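Local coordinates for protein amine oxidase (Emericella nidulans, PDB 3PGB) that probably oxidises primary amines to aldehydes, using a copper ion and a topaquinone cofactor made from one of its own tyrosines, at residues I356-D361 with P410-L415; I369-Q374 with L722-G727; Y419-Y424 with T474-S479. All blocks are in the same frame, centred on the assembly; numbering follows the deposited sequence.

Contact 1 (I356-D361 with P410-L415)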
# COMPACT_ATOMS: atom_id res chain seq x y z
N ILE A 356 -22.07 3.26 13.65
CA ILE A 356 -21.08 2.43 14.34
C ILE A 356 -21.80 1.35 15.13
O ILE A 356 -22.80 1.61 15.81
CB ILE A 356 -20.22 3.30 15.29
CG1 ILE A 356 -19.37 4.28 14.48
CG2 ILE A 356 -19.33 2.45 16.19
CD1 ILE A 356 -18.67 5.32 15.34
N ALA A 357 -21.30 0.12 15.03
CA ALA A 357 -21.77 -1.00 15.84
C ALA A 357 -20.57 -1.67 16.49
O ALA A 357 -19.45 -1.51 16.03
CB ALA A 357 -22.54 -1.98 14.99
N PHE A 358 -20.82 -2.41 17.56
CA PHE A 358 -19.73 -3.02 18.32
C PHE A 358 -20.19 -4.24 19.12
O PHE A 358 -21.13 -4.14 19.90
CB PHE A 358 -19.13 -1.99 19.27
CG PHE A 358 -17.78 -2.36 19.80
CD1 PHE A 358 -17.65 -3.04 21.00
CD2 PHE A 358 -16.63 -2.02 19.11
CE1 PHE A 358 -16.40 -3.39 21.50
CE2 PHE A 358 -15.38 -2.35 19.60
CZ PHE A 358 -15.26 -3.03 20.79
N ASN A 359 -19.53 -5.38 18.93
CA ASN A 359 -19.83 -6.57 19.73
C ASN A 359 -18.59 -7.21 20.34
O ASN A 359 -17.47 -6.79 20.07
CB ASN A 359 -20.66 -7.59 18.92
CG ASN A 359 -19.94 -8.12 17.71
OD1 ASN A 359 -18.70 -8.16 17.65
ND2 ASN A 359 -20.72 -8.55 16.72
N ARG A 360 -18.82 -8.21 21.18
CA ARG A 360 -17.77 -8.98 21.86
C ARG A 360 -16.92 -9.79 20.87
O ARG A 360 -15.71 -9.84 21.00
CB ARG A 360 -18.40 -9.87 22.96
CG ARG A 360 -17.94 -11.34 23.08
CD ARG A 360 -16.58 -11.47 23.70
NE ARG A 360 -16.31 -12.77 24.34
CZ ARG A 360 -15.99 -13.90 23.69
NH1 ARG A 360 -15.95 -13.96 22.37
NH2 ARG A 360 -15.73 -14.99 24.40
N ASP A 361 -17.56 -10.40 19.88
CA ASP A 361 -16.85 -11.32 18.99
C ASP A 361 -15.85 -10.62 18.07
O ASP A 361 -14.67 -10.98 18.06
CB ASP A 361 -17.83 -12.13 18.14
CG ASP A 361 -18.75 -13.02 18.96
OD1 ASP A 361 -18.43 -13.30 20.14
OD2 ASP A 361 -19.78 -13.46 18.40
N PRO A 410 -13.53 -7.45 23.93
CA PRO A 410 -13.00 -7.38 25.30
C PRO A 410 -11.61 -6.75 25.40
O PRO A 410 -11.24 -6.22 26.46
CB PRO A 410 -12.94 -8.85 25.73
CG PRO A 410 -13.89 -9.55 24.87
CD PRO A 410 -13.83 -8.84 23.55
N TYR A 411 -10.84 -6.83 24.33
CA TYR A 411 -9.46 -6.34 24.33
C TYR A 411 -9.29 -5.12 23.43
O TYR A 411 -8.19 -4.84 22.98
CB TYR A 411 -8.52 -7.47 23.91
CG TYR A 411 -8.76 -8.73 24.69
CD1 TYR A 411 -8.33 -8.85 26.01
CD2 TYR A 411 -9.44 -9.80 24.13
CE1 TYR A 411 -8.57 -10.01 26.74
CE2 TYR A 411 -9.68 -10.96 24.85
CZ TYR A 411 -9.24 -11.06 26.15
OH TYR A 411 -9.47 -12.20 26.87
N ALA A 412 -10.38 -4.39 23.20
CA ALA A 412 -10.32 -3.11 22.50
C ALA A 412 -10.04 -2.00 23.52
O ALA A 412 -10.88 -1.14 23.77
CB ALA A 412 -11.62 -2.85 21.75
N PHE A 413 -8.84 -2.03 24.10
CA PHE A 413 -8.48 -1.16 25.22
C PHE A 413 -8.42 0.32 24.83
O PHE A 413 -8.43 0.67 23.66
CB PHE A 413 -7.12 -1.56 25.79
CG PHE A 413 -7.08 -2.95 26.37
CD1 PHE A 413 -7.99 -3.34 27.35
CD2 PHE A 413 -6.13 -3.87 25.95
CE1 PHE A 413 -7.95 -4.62 27.89
CE2 PHE A 413 -6.08 -5.15 26.49
CZ PHE A 413 -6.98 -5.52 27.46
N GLU A 414 -8.35 1.18 25.84
CA GLU A 414 -8.23 2.62 25.61
C GLU A 414 -6.95 2.91 24.82
O GLU A 414 -5.91 2.30 25.06
CB GLU A 414 -8.22 3.37 26.95
CG GLU A 414 -8.01 4.89 26.87
CD GLU A 414 -8.22 5.60 28.20
OE1 GLU A 414 -8.23 4.92 29.26
OE2 GLU A 414 -8.38 6.84 28.20
N LEU A 415 -7.05 3.83 23.87
CA LEU A 415 -5.92 4.21 23.01
C LEU A 415 -5.04 5.24 23.70
O LEU A 415 -5.52 6.03 24.52
CB LEU A 415 -6.44 4.78 21.69
CG LEU A 415 -7.36 3.85 20.90
CD1 LEU A 415 -7.85 4.53 19.63
CD2 LEU A 415 -6.65 2.55 20.56

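Contact 2 (I369-Q374 with L722-G727)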
# COMPACT_ATOMS: atom_id res chain seq x y z
N ILE A 369 -23.54 2.49 5.39
CA ILE A 369 -22.56 3.42 4.85
C ILE A 369 -23.15 4.04 3.59
O ILE A 369 -23.39 3.33 2.62
CB ILE A 369 -21.20 2.72 4.52
CG1 ILE A 369 -20.56 2.14 5.79
CG2 ILE A 369 -20.24 3.69 3.86
CD1 ILE A 369 -19.24 1.45 5.57
N LYS A 370 -23.39 5.35 3.61
CA LYS A 370 -23.96 6.05 2.44
C LYS A 370 -22.96 7.04 1.84
O LYS A 370 -22.07 7.52 2.53
CB LYS A 370 -25.25 6.80 2.82
CG LYS A 370 -26.33 5.91 3.48
CD LYS A 370 -27.58 6.69 3.90
CE LYS A 370 -28.39 7.15 2.69
NZ LYS A 370 -29.62 7.93 3.04
N TYR A 371 -23.11 7.31 0.54
CA TYR A 371 -22.29 8.29 -0.16
C TYR A 371 -23.20 9.17 -1.03
O TYR A 371 -23.98 8.64 -1.82
CB TYR A 371 -21.25 7.60 -1.04
CG TYR A 371 -20.27 8.56 -1.69
CD1 TYR A 371 -20.31 8.82 -3.06
CD2 TYR A 371 -19.32 9.23 -0.93
CE1 TYR A 371 -19.41 9.71 -3.65
CE2 TYR A 371 -18.42 10.11 -1.51
CZ TYR A 371 -18.47 10.34 -2.87
OH TYR A 371 -17.58 11.22 -3.43
N LYS A 372 -23.07 10.49 -0.88
CA LYS A 372 -23.96 11.45 -1.55
C LYS A 372 -25.43 11.07 -1.39
O LYS A 372 -26.21 11.06 -2.36
CB LYS A 372 -23.58 11.61 -3.03
CG LYS A 372 -22.16 12.13 -3.24
CD LYS A 372 -21.84 12.33 -4.72
CE LYS A 372 -20.62 13.23 -4.90
NZ LYS A 372 -20.92 14.69 -4.64
N GLY A 373 -25.80 10.74 -0.16
CA GLY A 373 -27.18 10.41 0.19
C GLY A 373 -27.67 9.04 -0.26
O GLY A 373 -28.83 8.70 -0.03
N GLN A 374 -26.79 8.25 -0.85
CA GLN A 374 -27.15 6.94 -1.41
C GLN A 374 -26.30 5.84 -0.76
O GLN A 374 -25.09 5.98 -0.60
CB GLN A 374 -26.95 6.97 -2.93
CG GLN A 374 -27.17 5.65 -3.65
CD GLN A 374 -28.57 5.12 -3.47
OE1 GLN A 374 -29.56 5.82 -3.73
NE2 GLN A 374 -28.68 3.87 -3.00
N LEU A 722 -16.54 3.23 -9.66
CA LEU A 722 -16.16 2.77 -10.99
C LEU A 722 -17.35 3.02 -11.92
O LEU A 722 -18.39 2.38 -11.78
CB LEU A 722 -15.80 1.29 -10.94
CG LEU A 722 -15.02 0.70 -12.13
CD1 LEU A 722 -15.85 0.78 -13.40
CD2 LEU A 722 -13.69 1.40 -12.31
N ASN A 723 -17.18 3.97 -12.84
CA ASN A 723 -18.26 4.45 -13.71
C ASN A 723 -19.54 4.80 -12.95
O ASN A 723 -20.64 4.63 -13.47
CB ASN A 723 -18.55 3.43 -14.81
CG ASN A 723 -17.41 3.28 -15.77
OD1 ASN A 723 -16.81 4.26 -16.20
ND2 ASN A 723 -17.09 2.03 -16.12
N TYR A 724 -19.37 5.32 -11.74
CA TYR A 724 -20.47 5.54 -10.80
C TYR A 724 -20.98 6.96 -10.88
O TYR A 724 -22.19 7.21 -10.82
CB TYR A 724 -19.97 5.26 -9.40
CG TYR A 724 -21.03 5.27 -8.33
CD1 TYR A 724 -22.03 4.31 -8.30
CD2 TYR A 724 -21.00 6.22 -7.31
CE1 TYR A 724 -23.00 4.31 -7.31
CE2 TYR A 724 -21.96 6.23 -6.31
CZ TYR A 724 -22.95 5.27 -6.32
OH TYR A 724 -23.91 5.27 -5.34
N LEU A 725 -20.05 7.90 -11.00
CA LEU A 725 -20.36 9.32 -11.08
C LEU A 725 -19.98 9.85 -12.46
O LEU A 725 -19.20 9.22 -13.17
CB LEU A 725 -19.57 10.08 -10.00
CG LEU A 725 -20.13 10.13 -8.57
CD1 LEU A 725 -21.28 9.17 -8.35
CD2 LEU A 725 -19.02 9.88 -7.54
N PRO A 726 -20.53 11.02 -12.84
CA PRO A 726 -20.13 11.66 -14.09
C PRO A 726 -18.64 11.96 -14.15
O PRO A 726 -18.05 11.93 -15.22
CB PRO A 726 -20.93 12.97 -14.09
CG PRO A 726 -22.05 12.73 -13.19
CD PRO A 726 -21.54 11.82 -12.13
N GLY A 727 -18.04 12.26 -12.99
CA GLY A 727 -16.62 12.59 -12.90
C GLY A 727 -16.02 12.31 -11.53
O GLY A 727 -16.65 11.65 -10.70
O HOH W 1 -24.03 7.57 -4.44

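Contact 3 (Y419-Y424 with T474-S479)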
# COMPACT_ATOMS: atom_id res chain seq x y z
N TYR A 419 -0.65 9.09 20.03
CA TYR A 419 0.22 8.03 19.54
C TYR A 419 -0.54 7.05 18.66
O TYR A 419 -0.21 6.87 17.50
CB TYR A 419 0.92 7.33 20.72
CG TYR A 419 2.02 8.17 21.32
CD1 TYR A 419 1.72 9.28 22.10
CD2 TYR A 419 3.36 7.88 21.09
CE1 TYR A 419 2.73 10.07 22.65
CE2 TYR A 419 4.38 8.66 21.63
CZ TYR A 419 4.05 9.76 22.41
OH TYR A 419 5.03 10.55 22.96
N ASP A 420 -1.57 6.42 19.22
CA ASP A 420 -2.44 5.53 18.45
C ASP A 420 -3.24 6.29 17.41
O ASP A 420 -3.49 5.78 16.32
CB ASP A 420 -3.39 4.77 19.38
CG ASP A 420 -2.70 3.64 20.13
OD1 ASP A 420 -1.95 2.87 19.49
OD2 ASP A 420 -2.90 3.52 21.36
N CYS A 421 -3.67 7.51 17.75
CA CYS A 421 -4.32 8.42 16.81
C CYS A 421 -3.77 9.83 17.07
O CYS A 421 -3.13 10.07 18.09
CB CYS A 421 -5.85 8.42 16.99
SG CYS A 421 -6.61 6.82 17.38
N PRO A 422 -4.02 10.78 16.14
CA PRO A 422 -3.67 12.17 16.41
C PRO A 422 -4.33 12.73 17.68
O PRO A 422 -5.40 12.26 18.08
CB PRO A 422 -4.17 12.90 15.17
CG PRO A 422 -4.10 11.89 14.09
CD PRO A 422 -4.45 10.58 14.74
N SER A 423 -3.68 13.71 18.28
CA SER A 423 -4.12 14.31 19.54
C SER A 423 -5.49 14.99 19.49
O SER A 423 -6.21 15.02 20.48
CB SER A 423 -3.06 15.32 20.01
OG SER A 423 -2.64 16.14 18.92
N TYR A 424 -5.84 15.54 18.32
CA TYR A 424 -7.10 16.26 18.13
C TYR A 424 -8.28 15.35 17.75
O TYR A 424 -9.40 15.84 17.57
CB TYR A 424 -6.94 17.34 17.05
CG TYR A 424 -6.52 16.79 15.71
CD1 TYR A 424 -7.46 16.36 14.79
CD2 TYR A 424 -5.17 16.69 15.38
CE1 TYR A 424 -7.07 15.85 13.56
CE2 TYR A 424 -4.77 16.17 14.15
CZ TYR A 424 -5.72 15.76 13.25
OH TYR A 424 -5.34 15.25 12.04
N THR A 474 -10.81 8.98 9.10
CA THR A 474 -10.46 7.65 9.62
C THR A 474 -11.25 7.29 10.88
O THR A 474 -11.39 8.12 11.78
CB THR A 474 -8.95 7.55 9.99
OG1 THR A 474 -8.14 7.67 8.80
CG2 THR A 474 -8.64 6.22 10.68
N LEU A 475 -11.76 6.07 10.93
CA LEU A 475 -12.35 5.51 12.14
C LEU A 475 -11.46 4.35 12.52
O LEU A 475 -11.20 3.48 11.69
CB LEU A 475 -13.77 5.00 11.89
CG LEU A 475 -14.43 4.12 12.97
CD1 LEU A 475 -14.28 4.72 14.37
CD2 LEU A 475 -15.90 3.88 12.67
N ARG A 476 -10.98 4.34 13.76
CA ARG A 476 -10.00 3.34 14.16
C ARG A 476 -10.28 2.66 15.50
O ARG A 476 -10.78 3.27 16.43
CB ARG A 476 -8.61 3.96 14.17
CG ARG A 476 -7.52 3.08 14.72
CD ARG A 476 -6.17 3.71 14.51
NE ARG A 476 -5.88 3.94 13.09
CZ ARG A 476 -4.90 4.72 12.64
NH1 ARG A 476 -4.10 5.36 13.48
NH2 ARG A 476 -4.72 4.86 11.33
N SER A 477 -9.92 1.38 15.55
CA SER A 477 -9.96 0.58 16.76
C SER A 477 -8.68 -0.23 16.82
O SER A 477 -8.07 -0.53 15.79
CB SER A 477 -11.17 -0.36 16.74
OG SER A 477 -11.11 -1.28 17.82
N VAL A 478 -8.27 -0.58 18.04
CA VAL A 478 -7.13 -1.46 18.24
C VAL A 478 -7.49 -2.49 19.29
O VAL A 478 -7.81 -2.12 20.41
CB VAL A 478 -5.89 -0.70 18.72
CG1 VAL A 478 -4.75 -1.68 19.01
CG2 VAL A 478 -5.46 0.34 17.68
N SER A 479 -7.44 -3.76 18.90
CA SER A 479 -7.63 -4.87 19.84
C SER A 479 -6.30 -5.54 20.10
O SER A 479 -5.53 -5.78 19.17
CB SER A 479 -8.62 -5.89 19.28
OG SER A 479 -9.95 -5.43 19.38

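Contact 1 (I356-D361 with P410-L415)
R360 brings the CD end of its aliphatic chain obliquely against CG and CD of P410, with CD of R360 3.5 Å from CG of P410. The R360 backbone joins in: its carbonyl O lies 3.3 Å from CD of P410. A first torsion of 135°, far from the staggered positions, and a bend at chi2 carry the arginine past the proline. Its NH1 then reaches OD1 of D361 in a salt bridge of 3.4 Å, while weak hydrogen bonds run from its guanidinium to the carbonyls of S404 and Y405. Arginine suits this place because its CD methylene can pack on proline while the charged end reaches oxygens; D361 has a second partner in R135.

Deeper in, F358 meets A412 with the rim of its ring. CZ of F358 is 3.8 Å from CB of A412, and the methyl lies near the ring plane, so this is an edge contact without stacking. With CG anti to the backbone N (chi1 -163°), the phenyl extends from the strand toward the loop. A412 centres an inverse gamma turn, where its small methyl can meet the large ring. Apart from backbone bonding of R360 with G409, this is van der Waals packing of the end of strand 352-359 and the residue after it on the loop after strand 400-402, within the β-sandwich enzyme domain of copper amine oxidases, the R360 side chain about 9 Å from that of D403, the predicted proton acceptor.

Contact 2 (I369-Q374 with L722-G727)
The carbonyl O of Y371 is gripped twice: N of Q374 donates to it at 3.0 Å, and a water donates at 2.8 Å. That water also hydrogen-bonds OH of Y724, at a short and so inexact 2.5 Å. The phenol reaches the water because Y724 holds CG anti to its backbone N (chi1 -173°), extending the ring toward the turn. Beside this bridge, CG of Q374 lies 3.7 Å from OH of Y724, its bent chain crossing the phenol at a slant.

The remaining contacts across the segments are apolar. L725 sets CD2 3.9 Å from CE1 of Y371, near the plane of that ring, and the Y724 ring approaches it loosely edge to edge, CE2 of Y724 being 4.5 Å from CD1 of Y371. One face of the Y371 ring carries K372, whose CG sits 3.6 Å above the plane toward the rim; the lysine ammonium continues to E732 and D351. Tyrosine serves well on both sides, offering hydrocarbon edges for packing, and in Y724 a hydroxyl for the water. The Y724 ring also has a cation-pi partner in R614, and the carbonyl of L725 bonds T702 of the second subunit.

G373 suits its positive phi; K372 takes positive phi too, as the first central residue of a type I' turn does. Y371 and Q374 exchange two backbone hydrogen bonds around them, forming a two-residue β-hairpin packed against the loop after strand 714-722.

Contact 3 (Y419-Y424 with T474-S479)
The guanidinium of R476 receives the carbonyl O of D420 at its edge, almost exactly in its plane. NH1 of R476 donates to that oxygen over 2.9 Å. The nitrogen lies nearly in line with the C=O bond (164°), while the N-H itself is bent from the line to O (145°). The arginine leaves the strand extended and bends only at chi3 (-60°), which turns its flat end toward the loop backbone. Other bonds help to fix that rotation: NE donates to OG of S489, and NH1 also bonds the carbonyl of D453 of the second subunit. A long side chain with several N-H groups suits a buried place where loop, neighbouring strand and partner chain all present oxygens.

The D420 carboxylate does not take part in this grip; its OD1 stays 6.9 Å from NH1 of R476 and forms a salt bridge with R458 of the second subunit, while OD2 accepts from the backbone N of L416.

C421 packs more loosely, its SG 4.3 Å from CD of R476. Its disulfide partner, C446, belongs to strand 437-451 and shares backbone hydrogen bonding with R476. The loop before strand 426-434 is thereby tied covalently to one strand and by an arginine to the antiparallel neighbour: a loop held by a disulfide and an arginine-to-carbonyl hydrogen bond, at the dimer interface of this copper amine oxidase.

Contacts 1 and 3 are neighbours, their centres about 13 Å apart, and they share the long loop between strands 400-402 and 426-434. They touch directly: CD1 of L415 lies 3.4 Å from SG of C421, and CD2 of L415 lies 3.8 Å from CB of V478. Contact 2 is remote, its centre about 30 Å from that of contact 1 and about 27 Å from that of contact 3, yet strands 352-359 and 363-371 pair side by side and connect it with contact 1. In contact 1 the R360 side chain is about 9 Å from that of D403; in contact 2 the Q374 side chain lies about 11 Å from a calcium ion. All three reach the second subunit, contact 1 through F413 alone.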